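Local coordinates for TetR family transcriptional regulator (Streptomyces coelicolor, PDB 6SRN), which probably binds DNA as a dimeric TetR-family transcriptional regulator and binds a furan-carboxylic acid signalling molecule linked to control of antibiotic production, at residues 126-129 against 130-134; 184-187 against 188-192; 198-201 against 202-205. All coordinates share one frame; numbering follows the deposited sequence.

Interaction 1 (126-129 against 130-134); sequences GARL and QSERA
Arg128 O is gripped by two donors of the following turn. The hydroxyl of Ser131 gives the shorter bond, OG to Arg128 O at 2.7 Å, while the amide of Glu132 reaches the same oxygen over 3.2 Å from N to O. The serine arrives well off the carbonyl axis, at a C=O...OG angle of 132°, and leaves the more axial approach to the amide; its OG lies between its own backbone N and carbonyl carbon, turned back along the helix. Here helix 121-131 ends: Glu132 is the first residue to leave helical backbone angles, and a 3-10 segment takes in Arg133 and Ala134. Farther out, the same two turns are tied by an i to i+4 salt bridge. Arg128 runs extended from CG to NE, and its NE meets Glu132 OE2 at 3.0 Å, almost straight at 176°. The oxygen lies in the guanidinium plane, whereas the carboxylate is met from above its own plane, the two flat groups standing 86° apart. Both partners also bond to helix 31-49, Arg128 NH1 to Ala43 O and Glu132 OE1 to Tyr47 N. Gln130, a residue of the ligand pocket, packs CG against Gly126 O at 3.3 Å and sends NE2 to Tyr85 OH and Pro141 O. With one nitrogen of Arg128 and one oxygen of Glu132 spent on each other, the paired side chains use their other atoms to join the end of helix 121-131 to helix 31-49, which precedes the predicted helix-turn-helix.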
loop_
_atom_site.group_PDB
_atom_site.type_symbol
_atom_site.label_atom_id
_atom_site.label_comp_id
_atom_site.label_asym_id
_atom_site.label_seq_id
_atom_site.Cartn_x
_atom_site.Cartn_y
_atom_site.Cartn_z
ATOM N N GLY A 126 1.641 10.283 -9.731
ATOM C CA GLY A 126 2.167 8.953 -10.083
ATOM C C GLY A 126 1.604 7.899 -9.170
ATOM O O GLY A 126 1.153 6.854 -9.627
ATOM N N ALA A 127 1.607 8.175 -7.879
ATOM C CA ALA A 127 1.076 7.240 -6.903
ATOM C C ALA A 127 -0.424 7.052 -7.063
ATOM O O ALA A 127 -0.947 5.916 -7.052
ATOM C CB ALA A 127 1.414 7.655 -5.463
ATOM N N ARG A 128 -1.168 8.140 -7.264
ATOM C CA ARG A 128 -2.596 7.986 -7.409
ATOM C C ARG A 128 -2.960 7.213 -8.651
ATOM O O ARG A 128 -3.857 6.364 -8.607
ATOM C CB ARG A 128 -3.305 9.343 -7.410
ATOM C CG ARG A 128 -4.818 9.195 -7.490
ATOM C CD ARG A 128 -5.540 10.422 -7.008
ATOM N NE ARG A 128 -6.992 10.187 -7.041
ATOM C CZ ARG A 128 -7.895 11.051 -6.571
ATOM N NH1 ARG A 128 -7.515 12.201 -6.074
ATOM N NH2 ARG A 128 -9.198 10.744 -6.598
ATOM N N LEU A 129 -2.303 7.491 -9.774
ATOM C CA LEU A 129 -2.573 6.727 -11.001
ATOM C C LEU A 129 -2.270 5.237 -10.804
ATOM O O LEU A 129 -3.077 4.381 -11.224
ATOM C CB LEU A 129 -1.787 7.325 -12.151
ATOM C CG LEU A 129 -2.201 8.747 -12.538
ATOM C CD1 LEU A 129 -1.165 9.385 -13.438
ATOM C CD2 LEU A 129 -3.553 8.751 -13.203
ATOM N N GLN A 130 -1.156 4.913 -10.160
ATOM C CA GLN A 130 -0.835 3.495 -9.845
ATOM C C GLN A 130 -1.830 2.869 -8.850
ATOM O O GLN A 130 -2.091 1.648 -8.892
ATOM C CB GLN A 130 0.559 3.340 -9.297
ATOM C CG GLN A 130 1.654 3.664 -10.278
ATOM C CD GLN A 130 1.803 2.631 -11.369
ATOM O OE1 GLN A 130 0.824 2.261 -12.021
ATOM N NE2 GLN A 130 3.012 2.200 -11.599
ATOM N N SER A 131 -2.387 3.678 -7.954
ATOM C CA SER A 131 -3.384 3.167 -6.997
ATOM C C SER A 131 -4.614 2.708 -7.716
ATOM O O SER A 131 -5.310 1.782 -7.244
ATOM C CB SER A 131 -3.827 4.250 -5.991
ATOM O OG SER A 131 -4.953 4.986 -6.507
ATOM N N GLU A 132 -4.923 3.396 -8.821
ATOM C CA GLU A 132 -6.078 3.231 -9.638
ATOM C C GLU A 132 -5.810 2.255 -10.772
ATOM O O GLU A 132 -6.659 2.039 -11.573
ATOM C CB GLU A 132 -6.564 4.592 -10.185
ATOM C CG GLU A 132 -6.807 5.560 -9.013
ATOM C CD GLU A 132 -7.465 6.880 -9.325
ATOM O OE1 GLU A 132 -7.549 7.212 -10.533
ATOM O OE2 GLU A 132 -7.858 7.592 -8.318
ATOM N N ARG A 133 -4.649 1.599 -10.797
ATOM C CA ARG A 133 -4.279 0.837 -12.000
ATOM C C ARG A 133 -5.267 -0.244 -12.436
ATOM O O ARG A 133 -5.379 -0.487 -13.608
ATOM C CB ARG A 133 -2.901 0.181 -11.898
ATOM C CG ARG A 133 -2.802 -0.868 -10.797
ATOM C CD ARG A 133 -1.374 -1.182 -10.415
ATOM N NE ARG A 133 -0.615 -1.841 -11.468
ATOM C CZ ARG A 133 -0.416 -3.153 -11.603
ATOM N NH1 ARG A 133 -0.941 -4.059 -10.760
ATOM N NH2 ARG A 133 0.355 -3.576 -12.576
ATOM N N ALA A 134 -5.929 -0.914 -11.485
ATOM C CA ALA A 134 -6.891 -1.981 -11.798
ATOM C C ALA A 134 -8.112 -1.488 -12.573
ATOM O O ALA A 134 -8.803 -2.285 -13.209
ATOM C CB ALA A 134 -7.343 -2.640 -10.502
#

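Interaction 2 (184-187 against 188-192); sequences MQHV and SDNLH
His186 has CG anti to its backbone N (chi1 -166°), and Asn190, one turn on, has CG anti to its carbonyl carbon (chi1 -75°); these choices bring the amide nitrogen, ND2, over one face of the imidazole. Asn190 ND2 sits 3.4 Å above the ring plane, toward the rim, with ring and amide planes 67° apart. The amide is held by other groups: Asn190 ND2 donates to Asp189 OD1 at 2.8 Å, on the anti lone pair of that oxygen, and Asn190 OD1 accepts from a water, O to OD1 2.7 Å. The O of the same water lies 3.0 Å from His186 NE2 and so bridges the two side chains. All this rides on regular i to i+4 backbone bonding near the end of helix 170-192, in the ligand-binding domain of the TetR fold, on a surface that meets the second subunit. There Tyr144 of the second subunit bonds to Asn190 OD1 and packs on His186, Val187 and Leu191. Val187 and Leu191 lie side by side, CG1 to CD1 at 3.8 Å. Toward the protein interior, Gln185 touches the furan ligand, and Gln185 OE1 accepts a bond from Arg194 NH2, while Ser188 OG bonds to Asp196 OD1.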
loop_
_atom_site.group_PDB
_atom_site.type_symbol
_atom_site.label_atom_id
_atom_site.label_comp_id
_atom_site.label_asym_id
_atom_site.label_seq_id
_atom_site.Cartn_x
_atom_site.Cartn_y
_atom_site.Cartn_z
ATOM N N MET A 184 3.680 2.668 4.061
ATOM C CA MET A 184 3.721 3.833 4.958
ATOM C C MET A 184 3.164 5.079 4.262
ATOM O O MET A 184 2.304 5.788 4.824
ATOM C CB MET A 184 5.145 4.027 5.448
ATOM C CG MET A 184 5.368 5.206 6.316
ATOM S SD MET A 184 5.496 6.782 5.442
ATOM C CE MET A 184 6.808 6.528 4.264
ATOM N N GLN A 185 3.628 5.319 3.037
ATOM C CA GLN A 185 3.202 6.555 2.366
ATOM C C GLN A 185 1.725 6.470 1.979
ATOM O O GLN A 185 1.035 7.470 1.969
ATOM C CB GLN A 185 4.130 6.933 1.226
ATOM C CG GLN A 185 4.076 6.020 -0.006
ATOM C CD GLN A 185 2.876 6.329 -0.889
ATOM O OE1 GLN A 185 2.435 7.456 -1.016
ATOM N NE2 GLN A 185 2.349 5.303 -1.522
ATOM N N HIS A 186 1.264 5.268 1.621
ATOM C CA HIS A 186 -0.124 5.058 1.245
ATOM C C HIS A 186 -1.051 5.265 2.419
ATOM O O HIS A 186 -2.082 5.916 2.291
ATOM C CB HIS A 186 -0.289 3.677 0.642
ATOM C CG HIS A 186 -1.571 3.507 -0.049
ATOM N ND1 HIS A 186 -1.798 3.997 -1.316
ATOM C CD2 HIS A 186 -2.712 2.890 0.332
ATOM C CE1 HIS A 186 -3.039 3.709 -1.667
ATOM N NE2 HIS A 186 -3.591 2.999 -0.704
ATOM N N VAL A 187 -0.675 4.699 3.574
ATOM C CA VAL A 187 -1.477 4.926 4.744
ATOM C C VAL A 187 -1.545 6.417 5.074
ATOM O O VAL A 187 -2.605 6.934 5.413
ATOM C CB VAL A 187 -0.939 4.127 5.974
ATOM C CG1 VAL A 187 -1.582 4.583 7.289
ATOM C CG2 VAL A 187 -1.049 2.614 5.776
ATOM N N SER A 188 -0.401 7.076 5.019
ATOM C CA SER A 188 -0.331 8.497 5.280
ATOM C C SER A 188 -1.202 9.297 4.313
ATOM O O SER A 188 -1.907 10.221 4.724
ATOM C CB SER A 188 1.124 8.963 5.230
ATOM O OG SER A 188 1.257 10.345 5.550
ATOM N N ASP A 189 -1.215 8.931 3.039
ATOM C CA ASP A 189 -2.057 9.583 2.076
ATOM C C ASP A 189 -3.527 9.344 2.416
ATOM O O ASP A 189 -4.325 10.274 2.457
ATOM C CB ASP A 189 -1.757 9.028 0.665
ATOM C CG ASP A 189 -2.913 9.222 -0.339
ATOM O OD1 ASP A 189 -3.897 8.419 -0.444
ATOM O OD2 ASP A 189 -2.813 10.180 -1.027
ATOM N N ASN A 190 -3.890 8.081 2.617
ATOM C CA ASN A 190 -5.290 7.722 2.762
ATOM C C ASN A 190 -5.895 8.397 3.979
ATOM O O ASN A 190 -7.043 8.891 3.900
ATOM C CB ASN A 190 -5.471 6.216 2.941
ATOM C CG ASN A 190 -5.289 5.392 1.668
ATOM O OD1 ASN A 190 -5.582 4.205 1.714
ATOM N ND2 ASN A 190 -4.865 5.969 0.558
ATOM N N LEU A 191 -5.168 8.357 5.108
ATOM C CA LEU A 191 -5.703 8.871 6.345
ATOM C C LEU A 191 -5.502 10.348 6.552
ATOM O O LEU A 191 -6.386 11.008 7.104
ATOM C CB LEU A 191 -5.112 8.124 7.543
ATOM C CG LEU A 191 -5.399 6.604 7.602
ATOM C CD1 LEU A 191 -4.762 6.028 8.873
ATOM C CD2 LEU A 191 -6.886 6.316 7.536
ATOM N N HIS A 192 -4.354 10.860 6.097
ATOM C CA HIS A 192 -3.916 12.197 6.473
ATOM C C HIS A 192 -3.390 13.054 5.353
ATOM O O HIS A 192 -2.785 14.117 5.614
ATOM C CB HIS A 192 -2.861 12.096 7.585
ATOM C CG HIS A 192 -3.319 11.326 8.783
ATOM N ND1 HIS A 192 -4.398 11.706 9.553
ATOM C CD2 HIS A 192 -2.858 10.179 9.330
ATOM C CE1 HIS A 192 -4.599 10.821 10.512
ATOM N NE2 HIS A 192 -3.677 9.887 10.401
HETATM O O HOH W 1 -6.575 2.801 -0.388
#

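Interaction 3 (198-201 against 202-205); sequences MERW and QELR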
loop_
_atom_site.group_PDB
_atom_site.type_symbol
_atom_site.label_atom_id
_atom_site.label_comp_id
_atom_site.label_asym_id
_atom_site.label_seq_id
_atom_site.Cartn_x
_atom_site.Cartn_y
_atom_site.Cartn_z
ATOM N N MET A 198 6.473 12.367 7.263
ATOM C CA MET A 198 7.860 12.314 7.740
ATOM C C MET A 198 7.994 11.587 9.090
ATOM O O MET A 198 8.960 10.816 9.285
ATOM C CB MET A 198 8.495 13.721 7.786
ATOM C CG MET A 198 8.475 14.451 6.443
ATOM S SD MET A 198 9.121 13.574 5.014
ATOM C CE MET A 198 10.847 13.421 5.373
ATOM N N GLU A 199 7.020 11.815 9.993
ATOM C CA GLU A 199 7.005 11.125 11.271
ATOM C C GLU A 199 6.739 9.650 11.100
ATOM O O GLU A 199 7.250 8.851 11.886
ATOM C CB GLU A 199 5.888 11.719 12.150
ATOM C CG GLU A 199 5.983 13.180 12.482
ATOM C CD GLU A 199 5.049 13.998 11.597
ATOM O OE1 GLU A 199 5.448 14.120 10.460
ATOM O OE2 GLU A 199 3.930 14.494 12.009
ATOM N N ARG A 200 5.819 9.312 10.200
ATOM C CA ARG A 200 5.472 7.902 9.985
ATOM C C ARG A 200 6.680 7.182 9.404
ATOM O O ARG A 200 6.962 6.029 9.752
ATOM C CB ARG A 200 4.243 7.801 9.076
ATOM C CG ARG A 200 2.973 8.467 9.595
ATOM C CD ARG A 200 2.344 7.769 10.794
ATOM N NE ARG A 200 3.069 7.985 12.033
ATOM C CZ ARG A 200 3.014 9.104 12.749
ATOM N NH1 ARG A 200 2.226 10.138 12.397
ATOM N NH2 ARG A 200 3.745 9.185 13.839
ATOM N N TRP A 201 7.377 7.812 8.462
ATOM C CA TRP A 201 8.604 7.213 7.905
ATOM C C TRP A 201 9.702 7.086 8.956
ATOM O O TRP A 201 10.294 6.057 9.049
ATOM C CB TRP A 201 9.070 7.966 6.662
ATOM C CG TRP A 201 10.307 7.364 6.066
ATOM C CD1 TRP A 201 11.464 8.038 5.795
ATOM C CD2 TRP A 201 10.551 5.971 5.753
ATOM N NE1 TRP A 201 12.384 7.163 5.292
ATOM C CE2 TRP A 201 11.873 5.895 5.265
ATOM C CE3 TRP A 201 9.783 4.808 5.820
ATOM C CZ2 TRP A 201 12.455 4.686 4.860
ATOM C CZ3 TRP A 201 10.362 3.595 5.451
ATOM C CH2 TRP A 201 11.687 3.560 4.948
ATOM N N GLN A 202 9.890 8.109 9.774
ATOM C CA GLN A 202 10.922 8.027 10.809
ATOM C C GLN A 202 10.750 6.834 11.697
ATOM O O GLN A 202 11.699 6.109 11.962
ATOM C CB GLN A 202 10.952 9.291 11.639
ATOM C CG GLN A 202 11.985 9.290 12.779
ATOM C CD GLN A 202 13.351 8.738 12.344
ATOM O OE1 GLN A 202 13.933 9.199 11.361
ATOM N NE2 GLN A 202 13.890 7.756 13.109
ATOM N N GLU A 203 9.523 6.592 12.153
ATOM C CA GLU A 203 9.359 5.522 13.131
ATOM C C GLU A 203 9.522 4.141 12.495
ATOM O O GLU A 203 9.971 3.220 13.139
ATOM C CB GLU A 203 8.033 5.680 13.870
ATOM C CG GLU A 203 6.791 5.458 13.064
ATOM C CD GLU A 203 5.521 6.049 13.671
ATOM O OE1 GLU A 203 5.500 6.847 14.680
ATOM O OE2 GLU A 203 4.477 5.709 13.087
ATOM N N LEU A 204 9.123 3.988 11.249
ATOM C CA LEU A 204 9.267 2.714 10.555
ATOM C C LEU A 204 10.734 2.517 10.089
ATOM O O LEU A 204 11.266 1.417 10.250
ATOM C CB LEU A 204 8.326 2.705 9.324
ATOM C CG LEU A 204 8.517 1.567 8.316
ATOM C CD1 LEU A 204 8.323 0.233 8.972
ATOM C CD2 LEU A 204 7.536 1.764 7.145
ATOM N N ARG A 205 11.341 3.535 9.507
ATOM C CA ARG A 205 12.752 3.535 9.069
ATOM C C ARG A 205 13.663 3.179 10.237
ATOM O O ARG A 205 14.636 2.396 10.085
ATOM C CB ARG A 205 13.014 4.932 8.567
ATOM C CG ARG A 205 14.325 5.419 8.085
ATOM C CD ARG A 205 14.086 6.922 8.154
ATOM N NE ARG A 205 14.889 7.527 9.183
ATOM C CZ ARG A 205 16.208 7.570 9.131
ATOM N NH1 ARG A 205 16.866 7.015 8.106
ATOM N NH2 ARG A 205 16.873 8.166 10.090
HETATM O O HOH W 2 4.869 4.255 10.731
HETATM O O HOH W 3 15.195 7.428 5.295
#
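Residues 198-201 and 202-205 are consecutive turns of helix 197-212, joined by i to i+4 backbone bonds; the one from Arg205 N to Trp201 O is 2.8 Å long, and that from Leu204 N to Arg200 O is weak. On one flank Arg200 and Glu203 lie side by side and form a two-nitrogen, side-on salt bridge: Arg200 NE meets Glu203 OE2 at 2.9 Å and Arg200 NH2 meets Glu203 OE1 at 3.0 Å. Bends at chi2 and chi3 fold the arginine back so that both oxygens lie close to its guanidinium plane, though each is approached from above the carboxylate plane. A water donates to both Glu203 OE2 and Arg200 O. On another flank the indole of Trp201 lies over the aliphatic part of Arg205, whose CB makes a CH-pi contact 3.7 Å from the centroid of the six-membered ring, 16° off its normal. Leu204 CD2 instead touches the ring edge, 3.8 Å from Trp201 CZ3. The guanidinium of Arg205 goes on past the indole; its NE donates to Gln202 OE1 at 2.9 Å, and its NH1 forms a salt bridge with Glu107 on helix 102-119. Phe181 meets the indole edge-to-face. Glu203, shared by Arg200 and by Arg175 of the second subunit, whose NE pairs with Glu203 OE2, is probably kept ionised, and its carboxylate joins the bridge within the helix to the dimer interface.

Overall arrangement
The three contacts follow one another along the chain in the C-terminal, ligand-binding part of the protein, and each reaches the second subunit. Interactions 1 and 2 each supply a pocket residue: the side chains of Gln130 and Gln185 both approach the furan ligand to about 4 Å, although the two contacts do not touch and their centres are 14 Å apart. They are also linked across the dimer, where Arg133 NH1 of one subunit bonds to Asn190 O of the other. Interactions 2 and 3, with centres 12 Å apart, pack directly through Met184, whose CE lies 3.6 Å from Trp201 CB. Interaction 3 is farther from the ligand, the Trp201 side chain about 8 Å away.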